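Local coordinates for prophage MuSo2, 43 kDa tail protein (Shewanella oneidensis, PDB 3CDD), which probably serves as a trimeric baseplate hub component of the Mu-like phage tail, helping to build the tail's contractile injection machinery, at residues A[192-197]-A[309-314]. Sequence-based numbering, arbitrary orientation.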
loop_
_atom_site.group_PDB
_atom_site.type_symbol
_atom_site.label_atom_id
_atom_site.label_comp_id
_atom_site.label_asym_id
_atom_site.label_seq_id
_atom_site.Cartn_x
_atom_site.Cartn_y
_atom_site.Cartn_z
ATOM N N LEU A 192 -0.893 35.336 -2.631
ATOM C CA LEU A 192 -1.826 34.592 -1.823
ATOM C C LEU A 192 -1.785 35.166 -0.403
ATOM O O LEU A 192 -0.832 34.929 0.347
ATOM C CB LEU A 192 -1.461 33.100 -1.827
ATOM C CG LEU A 192 -1.641 32.328 -3.145
ATOM C CD1 LEU A 192 -0.767 31.051 -3.162
ATOM C CD2 LEU A 192 -3.114 31.930 -3.353
ATOM N N ILE A 193 -2.828 35.911 -0.049
ATOM C CA ILE A 193 -2.870 36.677 1.195
ATOM C C ILE A 193 -3.988 36.159 2.097
ATOM O O ILE A 193 -5.177 36.261 1.758
ATOM C CB ILE A 193 -3.069 38.212 0.918
ATOM C CG1 ILE A 193 -2.028 38.717 -0.077
ATOM C CG2 ILE A 193 -2.995 39.025 2.222
ATOM C CD1 ILE A 193 -2.437 39.983 -0.856
ATOM N N LEU A 194 -3.582 35.563 3.223
ATOM C CA LEU A 194 -4.485 35.196 4.313
ATOM C C LEU A 194 -5.431 36.346 4.673
ATOM O O LEU A 194 -4.984 37.438 5.069
ATOM C CB LEU A 194 -3.668 34.773 5.541
ATOM C CG LEU A 194 -4.378 34.403 6.842
ATOM C CD1 LEU A 194 -5.392 33.319 6.596
ATOM C CD2 LEU A 194 -3.358 33.924 7.838
ATOM N N GLY A 195 -6.731 36.098 4.512
ATOM C CA GLY A 195 -7.755 37.123 4.734
ATOM C C GLY A 195 -8.219 37.866 3.485
ATOM O O GLY A 195 -9.146 38.693 3.553
ATOM N N ASP A 196 -7.586 37.578 2.345
ATOM C CA ASP A 196 -7.885 38.269 1.080
ATOM C C ASP A 196 -8.403 37.279 0.041
ATOM O O ASP A 196 -9.605 37.177 -0.174
ATOM C CB ASP A 196 -6.646 39.046 0.586
ATOM C CG ASP A 196 -6.711 39.441 -0.903
ATOM O OD1 ASP A 196 -7.717 39.174 -1.599
ATOM O OD2 ASP A 196 -5.717 40.026 -1.384
ATOM N N ASN A 197 -7.499 36.532 -0.600
ATOM C CA ASN A 197 -7.925 35.617 -1.663
ATOM C C ASN A 197 -7.788 34.120 -1.341
ATOM O O ASN A 197 -8.022 33.264 -2.205
ATOM C CB ASN A 197 -7.235 35.955 -2.996
ATOM C CG ASN A 197 -5.706 35.820 -2.940
ATOM O OD1 ASN A 197 -5.104 35.667 -1.869
ATOM N ND2 ASN A 197 -5.074 35.885 -4.110
ATOM N N ASP A 309 1.144 34.393 5.211
ATOM C CA ASP A 309 0.283 33.496 5.964
ATOM C C ASP A 309 0.815 33.345 7.390
ATOM O O ASP A 309 1.741 32.573 7.647
ATOM C CB ASP A 309 0.177 32.137 5.259
ATOM C CG ASP A 309 -0.921 31.247 5.840
ATOM O OD1 ASP A 309 -1.273 31.385 7.038
ATOM O OD2 ASP A 309 -1.434 30.388 5.090
ATOM N N GLU A 310 0.186 34.096 8.290
ATOM C CA GLU A 310 0.521 34.202 9.698
ATOM C C GLU A 310 0.199 32.903 10.417
ATOM O O GLU A 310 0.941 32.493 11.290
ATOM C CB GLU A 310 -0.312 35.351 10.298
ATOM C CG GLU A 310 0.253 36.042 11.498
ATOM C CD GLU A 310 -0.671 37.161 12.052
ATOM O OE1 GLU A 310 -1.762 37.424 11.495
ATOM O OE2 GLU A 310 -0.294 37.777 13.062
ATOM N N ILE A 311 -0.911 32.258 10.048
ATOM C CA ILE A 311 -1.351 31.016 10.707
ATOM C C ILE A 311 -0.320 29.895 10.522
ATOM O O ILE A 311 0.089 29.233 11.487
ATOM C CB ILE A 311 -2.741 30.536 10.179
ATOM C CG1 ILE A 311 -3.854 31.486 10.648
ATOM C CG2 ILE A 311 -3.017 29.094 10.630
ATOM C CD1 ILE A 311 -5.118 31.403 9.831
HETATM N N MSE A 312 0.102 29.735 9.274
HETATM C CA MSE A 312 1.023 28.694 8.842
HETATM C C MSE A 312 2.474 29.039 9.179
HETATM O O MSE A 312 3.279 28.154 9.540
HETATM C CB MSE A 312 0.862 28.522 7.336
HETATM C CG MSE A 312 1.248 27.187 6.823
HETATM SE SE MSE A 312 -0.121 26.395 5.690
HETATM C CE MSE A 312 -1.640 26.393 6.889
ATOM N N GLY A 313 2.793 30.328 9.060
ATOM C CA GLY A 313 4.121 30.850 9.362
ATOM C C GLY A 313 4.890 31.058 8.080
ATOM O O GLY A 313 6.083 30.789 8.026
ATOM N N LEU A 314 4.201 31.540 7.046
ATOM C CA LEU A 314 4.845 31.834 5.770
ATOM C C LEU A 314 4.828 33.321 5.415
ATOM O O LEU A 314 3.792 34.004 5.499
ATOM C CB LEU A 314 4.261 30.987 4.622
ATOM C CG LEU A 314 4.363 29.446 4.686
ATOM C CD1 LEU A 314 3.499 28.826 3.613
ATOM C CD2 LEU A 314 5.806 28.898 4.576
#
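L194 comes closest to D309 through the backbone, their CA atoms 5.3 Å apart, where the parallel strands 192-193 and 304-309 end and the backbone of each segment turns away. No hydrogen bond joins the two turns, so the contact rests on the L194 side chain. With CG anti to the backbone N (chi1 177°), its isobutyl group reaches across to the start of the 309-314 turn. There CD2 lies 3.4 Å from OD1 of D309 and 3.6 Å from the backbone N of E310, while the CB of E310 adds a looser touch. The two methyls of L194 also meet CD1 of I311, CD2 at 3.7 Å, the side chains crossing at about a right angle; a branched apolar residue on each side suits this small patch, which Y50 and Y84 of the second subunit extend.

D309 shapes the turn that receives the leucine. Its OD1 accepts the N-H of M312 (a selenomethionine) at 3.1 Å, nearly straight at the hydrogen but from well above the carboxylate plane, an Asx motif that a short acidic side chain can make. OD2 is hydrogen-bonded to the hydroxyls of Y285 and of Y84 of the second subunit, so the buried carboxylate is held from both oxygens. G313 and L314 both donate to the D309 carbonyl; at G313 (phi 101°) a CB would press on the carbonyl oxygen of M312, so glycine suits the position. On the other side of the contact, OD1 of N197 accepts the N-H of I193 at 2.9 Å. The arrangement joins the turn after strand 192-193 to the hairpin of strands 304-309 and 314-315, whose turn carries a G1 beta bulge, within the GpP-family fourth domain at a subunit interface.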